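Local coordinates for DNA repair protein RecN (Deinococcus radiodurans, PDB 4ABY) that binds and probably hydrolyses ATP through its SMC-like head domain and may take part in the recombinational repair of DNA double-strand breaks, at residues K98-G104 / A117-S123; L241-L246 / R258-A262; A356-R361 / R410-A414. Numbering follows the deposited sequence.

Contact 1 of 3, residues K98-G104 / A117-S123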
loop_
_atom_site.group_PDB
_atom_site.type_symbol
_atom_site.label_atom_id
_atom_site.label_comp_id
_atom_site.label_asym_id
_atom_site.label_seq_id
_atom_site.Cartn_x
_atom_site.Cartn_y
_atom_site.Cartn_z
ATOM N N LYS A 98 5.026 7.289 -29.476
ATOM C CA LYS A 98 6.404 7.694 -29.232
ATOM C C LYS A 98 6.656 7.975 -27.759
ATOM O O LYS A 98 7.776 7.815 -27.278
ATOM C CB LYS A 98 6.760 8.923 -30.074
ATOM C CG LYS A 98 5.699 10.025 -30.041
ATOM C CD LYS A 98 6.169 11.306 -30.734
ATOM C CE LYS A 98 5.017 12.283 -30.930
ATOM N NZ LYS A 98 3.984 11.743 -31.859
ATOM N N GLU A 99 5.620 8.398 -27.043
ATOM C CA GLU A 99 5.783 8.709 -25.629
ATOM C C GLU A 99 4.468 8.781 -24.868
ATOM O O GLU A 99 3.434 9.137 -25.426
ATOM C CB GLU A 99 6.544 10.018 -25.462
ATOM C CG GLU A 99 5.740 11.251 -25.792
ATOM C CD GLU A 99 6.554 12.510 -25.609
ATOM O OE1 GLU A 99 7.772 12.467 -25.889
ATOM O OE2 GLU A 99 5.985 13.538 -25.183
ATOM N N LEU A 100 4.526 8.442 -23.585
ATOM C CA LEU A 100 3.351 8.481 -22.729
ATOM C C LEU A 100 3.498 9.540 -21.647
ATOM O O LEU A 100 4.603 9.985 -21.348
ATOM C CB LEU A 100 3.082 7.108 -22.100
ATOM C CG LEU A 100 4.016 6.527 -21.035
ATOM C CD1 LEU A 100 3.897 7.256 -19.710
ATOM C CD2 LEU A 100 3.686 5.062 -20.842
ATOM N N LEU A 101 2.373 9.928 -21.059
ATOM C CA LEU A 101 2.361 10.945 -20.024
ATOM C C LEU A 101 1.332 10.593 -18.968
ATOM O O LEU A 101 0.219 10.193 -19.292
ATOM C CB LEU A 101 2.018 12.306 -20.630
ATOM C CG LEU A 101 1.750 13.429 -19.631
ATOM C CD1 LEU A 101 3.052 14.073 -19.199
ATOM C CD2 LEU A 101 0.824 14.452 -20.247
ATOM N N VAL A 102 1.702 10.748 -17.703
ATOM C CA VAL A 102 0.776 10.499 -16.608
ATOM C C VAL A 102 0.737 11.683 -15.659
ATOM O O VAL A 102 1.699 11.941 -14.946
ATOM C CB VAL A 102 1.176 9.255 -15.811
ATOM C CG1 VAL A 102 0.174 9.002 -14.701
ATOM C CG2 VAL A 102 1.279 8.048 -16.731
ATOM N N THR A 103 -0.377 12.403 -15.651
ATOM C CA THR A 103 -0.540 13.542 -14.756
ATOM C C THR A 103 -1.567 13.225 -13.671
ATOM O O THR A 103 -2.632 12.673 -13.955
ATOM C CB THR A 103 -0.977 14.811 -15.525
ATOM O OG1 THR A 103 -0.221 14.928 -16.738
ATOM C CG2 THR A 103 -0.765 16.058 -14.678
ATOM N N GLY A 104 -1.243 13.568 -12.428
ATOM C CA GLY A 104 -2.159 13.362 -11.319
ATOM C C GLY A 104 -2.391 14.626 -10.514
ATOM O O GLY A 104 -1.450 15.372 -10.242
ATOM N N ALA A 117 1.539 16.005 -10.008
ATOM C CA ALA A 117 2.775 15.283 -10.265
ATOM C C ALA A 117 2.620 14.628 -11.626
ATOM O O ALA A 117 1.511 14.279 -12.025
ATOM C CB ALA A 117 3.018 14.238 -9.193
ATOM N N SER A 118 3.718 14.473 -12.350
ATOM C CA SER A 118 3.640 13.831 -13.651
ATOM C C SER A 118 4.865 12.983 -13.947
ATOM O O SER A 118 5.943 13.200 -13.390
ATOM C CB SER A 118 3.432 14.863 -14.758
ATOM O OG SER A 118 4.669 15.367 -15.223
ATOM N N ARG A 119 4.678 12.011 -14.831
ATOM C CA ARG A 119 5.750 11.141 -15.272
ATOM C C ARG A 119 5.600 10.942 -16.773
ATOM O O ARG A 119 4.553 10.503 -17.238
ATOM C CB ARG A 119 5.665 9.802 -14.540
ATOM C CG ARG A 119 6.789 8.829 -14.848
ATOM C CD ARG A 119 8.128 9.335 -14.348
ATOM N NE ARG A 119 9.126 8.271 -14.353
ATOM C CZ ARG A 119 9.300 7.416 -13.351
ATOM N NH1 ARG A 119 8.547 7.507 -12.262
ATOM N NH2 ARG A 119 10.228 6.473 -13.431
ATOM N N ARG A 120 6.636 11.295 -17.528
ATOM C CA ARG A 120 6.629 11.137 -18.980
ATOM C C ARG A 120 7.695 10.144 -19.400
ATOM O O ARG A 120 8.857 10.285 -19.038
ATOM C CB ARG A 120 6.894 12.476 -19.672
ATOM C CG ARG A 120 6.935 12.388 -21.190
ATOM C CD ARG A 120 7.277 13.730 -21.827
ATOM N NE ARG A 120 8.690 14.068 -21.668
ATOM C CZ ARG A 120 9.653 13.673 -22.500
ATOM N NH1 ARG A 120 9.356 12.927 -23.557
ATOM N NH2 ARG A 120 10.914 14.023 -22.279
ATOM N N LEU A 121 7.300 9.131 -20.160
ATOM C CA LEU A 121 8.261 8.180 -20.691
ATOM C C LEU A 121 8.379 8.352 -22.192
ATOM O O LEU A 121 7.379 8.444 -22.896
ATOM C CB LEU A 121 7.853 6.751 -20.358
ATOM C CG LEU A 121 7.988 6.363 -18.891
ATOM C CD1 LEU A 121 7.675 4.890 -18.730
ATOM C CD2 LEU A 121 9.385 6.675 -18.390
ATOM N N SER A 122 9.610 8.404 -22.680
ATOM C CA SER A 122 9.845 8.617 -24.095
ATOM C C SER A 122 10.436 7.371 -24.727
ATOM O O SER A 122 11.334 6.748 -24.166
ATOM C CB SER A 122 10.777 9.807 -24.303
ATOM O OG SER A 122 11.068 9.984 -25.675
ATOM N N SER A 123 9.921 7.008 -25.895
ATOM C CA SER A 123 10.408 5.841 -26.621
ATOM C C SER A 123 11.858 6.045 -27.040
ATOM O O SER A 123 12.555 5.093 -27.391
ATOM C CB SER A 123 9.539 5.573 -27.849
ATOM O OG SER A 123 10.046 4.489 -28.606
#
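Lys98 O opens the hairpin pairing by accepting a hydrogen bond from Ser123 N (2.7 Å), just outside the antiparallel strands 99-104 and 117-122. Glu99, in a non-hydrogen-bonded pair with Ser122, reaches diagonally to Arg120: its OE1 lies 2.9 Å from NH1 in a salt bridge whose hydrogen-bond geometry is weak. Leu100 exchanges two backbone bonds with Leu121 (N to O 2.9 Å, O to N 3.1 Å), and its CG rests 3.9 Å from Leu121 CB. Leu101 flanks Arg120 on the Glu99 face, its CD1 4.2 Å from Arg120 CB. Val102, beta-branched and suited to a strand, pairs with Arg119, whose guanidinium turns away to Gly86 O. Thr103 faces Ser118, and Gly104 closes the register with two bonds to Ala117, small residues at a buried end. The chemistry is thus two-sided: Leu100, Val102 and Leu121 pack on Leu82 of helix 69-83, whose N-terminal part carries most of the predicted ATP-binding residues, while Glu99 and Arg120 pair their charges on the more open face.

Contact 2 of 3, residues L241-L246 / R258-A262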
loop_
_atom_site.group_PDB
_atom_site.type_symbol
_atom_site.label_atom_id
_atom_site.label_comp_id
_atom_site.label_asym_id
_atom_site.label_seq_id
_atom_site.Cartn_x
_atom_site.Cartn_y
_atom_site.Cartn_z
ATOM N N LEU A 241 -0.328 -7.150 19.715
ATOM C CA LEU A 241 -0.364 -6.499 18.410
ATOM C C LEU A 241 -0.504 -7.522 17.294
ATOM O O LEU A 241 -1.288 -7.338 16.368
ATOM C CB LEU A 241 0.897 -5.656 18.196
ATOM C CG LEU A 241 1.092 -5.021 16.820
ATOM C CD1 LEU A 241 -0.042 -4.074 16.511
ATOM C CD2 LEU A 241 2.424 -4.297 16.741
ATOM N N VAL A 242 0.265 -8.600 17.385
ATOM C CA VAL A 242 0.183 -9.680 16.410
ATOM C C VAL A 242 -1.199 -10.323 16.443
ATOM O O VAL A 242 -1.714 -10.776 15.420
ATOM C CB VAL A 242 1.255 -10.755 16.671
ATOM C CG1 VAL A 242 0.851 -12.079 16.046
ATOM C CG2 VAL A 242 2.600 -10.295 16.145
ATOM N N ASP A 243 -1.796 -10.350 17.629
ATOM C CA ASP A 243 -3.102 -10.965 17.819
ATOM C C ASP A 243 -4.207 -10.173 17.143
ATOM O O ASP A 243 -5.163 -10.748 16.622
ATOM C CB ASP A 243 -3.405 -11.117 19.310
ATOM C CG ASP A 243 -2.848 -12.403 19.885
ATOM O OD1 ASP A 243 -2.373 -13.252 19.095
ATOM O OD2 ASP A 243 -2.893 -12.567 21.127
ATOM N N SER A 244 -4.069 -8.852 17.153
ATOM C CA SER A 244 -5.089 -7.980 16.594
ATOM C C SER A 244 -5.058 -8.027 15.075
ATOM O O SER A 244 -6.093 -7.889 14.422
ATOM C CB SER A 244 -4.895 -6.547 17.082
ATOM O OG SER A 244 -3.767 -5.967 16.463
ATOM N N LEU A 245 -3.868 -8.223 14.516
ATOM C CA LEU A 245 -3.712 -8.338 13.073
ATOM C C LEU A 245 -4.215 -9.689 12.589
ATOM O O LEU A 245 -5.012 -9.768 11.655
ATOM C CB LEU A 245 -2.256 -8.135 12.675
ATOM C CG LEU A 245 -1.744 -6.709 12.862
ATOM C CD1 LEU A 245 -0.244 -6.626 12.634
ATOM C CD2 LEU A 245 -2.486 -5.773 11.930
ATOM N N LEU A 246 -3.761 -10.755 13.235
ATOM C CA LEU A 246 -4.212 -12.097 12.887
ATOM C C LEU A 246 -5.733 -12.241 12.957
ATOM O O LEU A 246 -6.328 -12.970 12.172
ATOM C CB LEU A 246 -3.522 -13.141 13.766
ATOM C CG LEU A 246 -2.065 -13.408 13.379
ATOM C CD1 LEU A 246 -1.409 -14.345 14.368
ATOM C CD2 LEU A 246 -1.989 -13.973 11.973
ATOM N N ARG A 258 0.061 -17.570 10.469
ATOM C CA ARG A 258 0.855 -17.365 11.673
ATOM C C ARG A 258 1.719 -16.130 11.475
ATOM O O ARG A 258 2.185 -15.862 10.367
ATOM C CB ARG A 258 1.739 -18.575 11.972
ATOM C CG ARG A 258 0.996 -19.865 12.284
ATOM C CD ARG A 258 1.860 -20.775 13.144
ATOM N NE ARG A 258 1.565 -22.192 12.943
ATOM C CZ ARG A 258 2.001 -23.167 13.739
ATOM N NH1 ARG A 258 2.746 -22.883 14.802
ATOM N NH2 ARG A 258 1.687 -24.431 13.478
HETATM N N MSE A 259 1.927 -15.378 12.549
HETATM C CA MSE A 259 2.653 -14.119 12.465
HETATM C C MSE A 259 3.352 -13.814 13.781
HETATM O O MSE A 259 2.844 -14.139 14.851
HETATM C CB MSE A 259 1.698 -12.981 12.100
HETATM C CG MSE A 259 2.294 -11.590 12.243
HETATM SE SE MSE A 259 1.094 -10.171 11.637
HETATM C CE MSE A 259 1.147 -10.502 9.718
ATOM N N GLU A 260 4.524 -13.195 13.700
ATOM C CA GLU A 260 5.245 -12.792 14.898
ATOM C C GLU A 260 6.228 -11.663 14.607
ATOM O O GLU A 260 6.708 -11.521 13.482
ATOM C CB GLU A 260 6.000 -13.981 15.488
ATOM C CG GLU A 260 7.305 -14.290 14.773
ATOM C CD GLU A 260 8.037 -15.465 15.385
ATOM O OE1 GLU A 260 7.426 -16.164 16.224
ATOM O OE2 GLU A 260 9.216 -15.686 15.026
ATOM N N PHE A 261 6.516 -10.859 15.626
ATOM C CA PHE A 261 7.609 -9.899 15.547
ATOM C C PHE A 261 8.862 -10.510 16.153
ATOM O O PHE A 261 8.841 -10.981 17.286
ATOM C CB PHE A 261 7.259 -8.605 16.275
ATOM C CG PHE A 261 6.386 -7.686 15.481
ATOM C CD1 PHE A 261 6.919 -6.915 14.467
ATOM C CD2 PHE A 261 5.033 -7.592 15.747
ATOM C CE1 PHE A 261 6.118 -6.070 13.730
ATOM C CE2 PHE A 261 4.226 -6.746 15.015
ATOM C CZ PHE A 261 4.770 -5.985 14.005
ATOM N N ALA A 262 9.949 -10.507 15.393
ATOM C CA ALA A 262 11.207 -11.058 15.873
ATOM C C ALA A 262 12.217 -9.952 16.140
ATOM O O ALA A 262 12.434 -9.076 15.296
ATOM C CB ALA A 262 11.767 -12.053 14.873
#
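No hydrogen bond joins helix segment 241-246 to strand 258-262; apolar packing holds them together, with the short axes 8.3 Å apart at closest approach and running 151° to one another. The central apolar contacts involve Val242, whose branched side chain fits between two residues of the strand: CG1 lies 4.1 Å from Met259 CG, and CG2 lies 3.7 Å from Phe261 CD2. Its CG1 also comes within 3.1 Å of Met259 O, a tight van der Waals approach to the backbone. Met259, a selenomethionine, has a long, flexible side chain suited to filling the space before the helix: its SE is 3.9 Å from Leu245 CD1, and its CB is 3.8 Å from Leu246 CD2. The aromatic contacts are made by Phe261, whose CE2 lies 3.5 Å from Leu241 CD2; Leu241 and Val242 both approach the ring obliquely.

Polar groups serve other ends. Ser244 OG bonds back to Leu241 O (2.8 Å), satisfying the hydroxyl within its own helix, and Glu260 points away from the helix to form a salt bridge with Arg280. That residue belongs to strand 276-282, which pairs antiparallel with 258-266. The two-stranded sheet therefore lays Met259 and Phe261 against the C-terminal part of long helix 214-249, while Leu245 meets helix 298-312 and Phe261 touches helix 163-171.

Contact 3 of 3, residues A356-R361 / R410-A414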
loop_
_atom_site.group_PDB
_atom_site.type_symbol
_atom_site.label_atom_id
_atom_site.label_comp_id
_atom_site.label_asym_id
_atom_site.label_seq_id
_atom_site.Cartn_x
_atom_site.Cartn_y
_atom_site.Cartn_z
ATOM N N ALA A 356 -18.420 -9.249 -7.469
ATOM C CA ALA A 356 -19.531 -8.349 -7.183
ATOM C C ALA A 356 -19.580 -7.960 -5.712
ATOM O O ALA A 356 -20.027 -6.868 -5.372
ATOM C CB ALA A 356 -20.843 -8.973 -7.611
ATOM N N GLN A 357 -19.123 -8.855 -4.840
ATOM C CA GLN A 357 -19.115 -8.580 -3.409
ATOM C C GLN A 357 -18.312 -7.323 -3.106
ATOM O O GLN A 357 -18.739 -6.470 -2.324
ATOM C CB GLN A 357 -18.538 -9.760 -2.627
ATOM C CG GLN A 357 -19.414 -10.994 -2.630
ATOM C CD GLN A 357 -19.293 -11.795 -3.907
ATOM O OE1 GLN A 357 -18.209 -11.913 -4.480
ATOM N NE2 GLN A 357 -20.406 -12.360 -4.356
ATOM N N ILE A 358 -17.149 -7.211 -3.734
ATOM C CA ILE A 358 -16.274 -6.077 -3.503
ATOM C C ILE A 358 -16.801 -4.806 -4.162
ATOM O O ILE A 358 -16.830 -3.747 -3.539
ATOM C CB ILE A 358 -14.851 -6.378 -3.988
ATOM C CG1 ILE A 358 -14.318 -7.620 -3.268
ATOM C CG2 ILE A 358 -13.943 -5.180 -3.763
ATOM C CD1 ILE A 358 -12.926 -8.019 -3.682
ATOM N N ALA A 359 -17.223 -4.916 -5.416
ATOM C CA ALA A 359 -17.722 -3.764 -6.164
ATOM C C ALA A 359 -18.892 -3.096 -5.452
ATOM O O ALA A 359 -18.962 -1.872 -5.365
ATOM C CB ALA A 359 -18.126 -4.177 -7.565
ATOM N N ALA A 360 -19.803 -3.915 -4.937
ATOM C CA ALA A 360 -21.038 -3.422 -4.335
ATOM C C ALA A 360 -20.819 -2.541 -3.104
ATOM O O ALA A 360 -21.739 -1.854 -2.660
ATOM C CB ALA A 360 -21.951 -4.584 -3.996
ATOM N N ARG A 361 -19.611 -2.562 -2.550
ATOM C CA ARG A 361 -19.321 -1.794 -1.345
ATOM C C ARG A 361 -18.622 -0.478 -1.657
ATOM O O ARG A 361 -18.277 0.281 -0.752
ATOM C CB ARG A 361 -18.473 -2.618 -0.376
ATOM C CG ARG A 361 -19.143 -3.892 0.086
ATOM C CD ARG A 361 -20.366 -3.588 0.929
ATOM N NE ARG A 361 -20.006 -2.856 2.138
ATOM C CZ ARG A 361 -19.549 -3.431 3.248
ATOM N NH1 ARG A 361 -19.396 -4.751 3.304
ATOM N NH2 ARG A 361 -19.240 -2.686 4.304
ATOM N N ARG A 410 -29.388 -6.277 -5.255
ATOM C CA ARG A 410 -30.029 -5.378 -4.295
ATOM C C ARG A 410 -29.434 -5.532 -2.898
ATOM O O ARG A 410 -29.203 -4.544 -2.198
ATOM C CB ARG A 410 -31.537 -5.639 -4.225
ATOM C CG ARG A 410 -32.365 -5.035 -5.352
ATOM C CD ARG A 410 -33.849 -5.342 -5.144
ATOM N NE ARG A 410 -34.688 -4.866 -6.243
ATOM C CZ ARG A 410 -36.005 -5.043 -6.311
ATOM N NH1 ARG A 410 -36.639 -5.689 -5.340
ATOM N NH2 ARG A 410 -36.688 -4.576 -7.347
ATOM N N GLU A 411 -29.196 -6.774 -2.492
ATOM C CA GLU A 411 -28.711 -7.047 -1.143
ATOM C C GLU A 411 -27.235 -6.719 -0.984
ATOM O O GLU A 411 -26.823 -6.165 0.035
ATOM C CB GLU A 411 -28.972 -8.501 -0.750
ATOM C CG GLU A 411 -30.444 -8.849 -0.614
ATOM C CD GLU A 411 -30.668 -10.073 0.244
ATOM O OE1 GLU A 411 -30.460 -9.973 1.474
ATOM O OE2 GLU A 411 -31.048 -11.132 -0.307
ATOM N N LEU A 412 -26.442 -7.070 -1.992
ATOM C CA LEU A 412 -25.014 -6.782 -1.974
ATOM C C LEU A 412 -24.773 -5.285 -1.826
ATOM O O LEU A 412 -23.884 -4.859 -1.087
ATOM C CB LEU A 412 -24.345 -7.305 -3.246
ATOM C CG LEU A 412 -23.991 -8.794 -3.281
ATOM C CD1 LEU A 412 -23.595 -9.234 -4.683
ATOM C CD2 LEU A 412 -22.878 -9.093 -2.289
ATOM N N LEU A 413 -25.576 -4.493 -2.531
ATOM C CA LEU A 413 -25.445 -3.039 -2.500
ATOM C C LEU A 413 -25.909 -2.459 -1.164
ATOM O O LEU A 413 -25.388 -1.444 -0.701
ATOM C CB LEU A 413 -26.225 -2.409 -3.657
ATOM C CG LEU A 413 -25.675 -2.641 -5.069
ATOM C CD1 LEU A 413 -26.642 -2.144 -6.129
ATOM C CD2 LEU A 413 -24.323 -1.971 -5.228
ATOM N N ALA A 414 -26.890 -3.112 -0.551
ATOM C CA ALA A 414 -27.407 -2.685 0.745
ATOM C C ALA A 414 -26.784 -3.497 1.877
ATOM O O ALA A 414 -25.621 -3.300 2.233
ATOM C CB ALA A 414 -28.922 -2.813 0.772
#
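Leu412 is the central residue of this small apolar contact. With chi1 near -81° (m) and chi2 near 169° (t), the extended leucine reaches the short helix 356-359, placing CD1 4.0 Å from Ala356 CB and CD2 4.0 Å from both CA and CG of Gln357. Alanine suits the facing positions because its lone methyl lets the backbones come close: the CA atoms of Ala360 and Leu413 are 4.8 Å apart, and Ala360 CB lies 3.7 Å from Leu412 CB and 3.5 Å from Leu412 O. The CA-to-CB bond of Leu413 points away from segment 356-361, yet its m, t rotamer brings CD2 to 3.7 Å from Ala360 CB. Gln357, at m, p, folds its aliphatic part beside Leu412. Arg361 has its first three chi angles near -60°, a compact bend that brings CD within 4.2 Å of Leu412 O; its guanidinium forms a salt bridge with Glu338 of helix 330-343. Leu397 of helix 387-398 also touches Ala356 and Leu412. Such packing joins the C-terminal helix 403-413 to the short helix after core strand 348-352, within the P-loop NTPase fold of an SMC-like head.

The three contacts follow one another in series along the chain and do not touch. Contact 1 belongs to the six-stranded antiparallel sheet beside P-loop helix 69-83. Contact 2, about 41 Å away between centres and on the opposite side of the chain's centre, lies where long helix 214-249 meets the two-stranded sheet. Contact 3 is about 35 Å from contact 1 and 30 Å from contact 2, centre to centre, beside the mixed sheet that contains strand 62-67, which leads into the predicted ATP-binding loop. Together they sample three separate parts of the RecN head: the antiparallel sheet, the base of the helical arm and the C-terminal helices packed on the nucleotide-binding core.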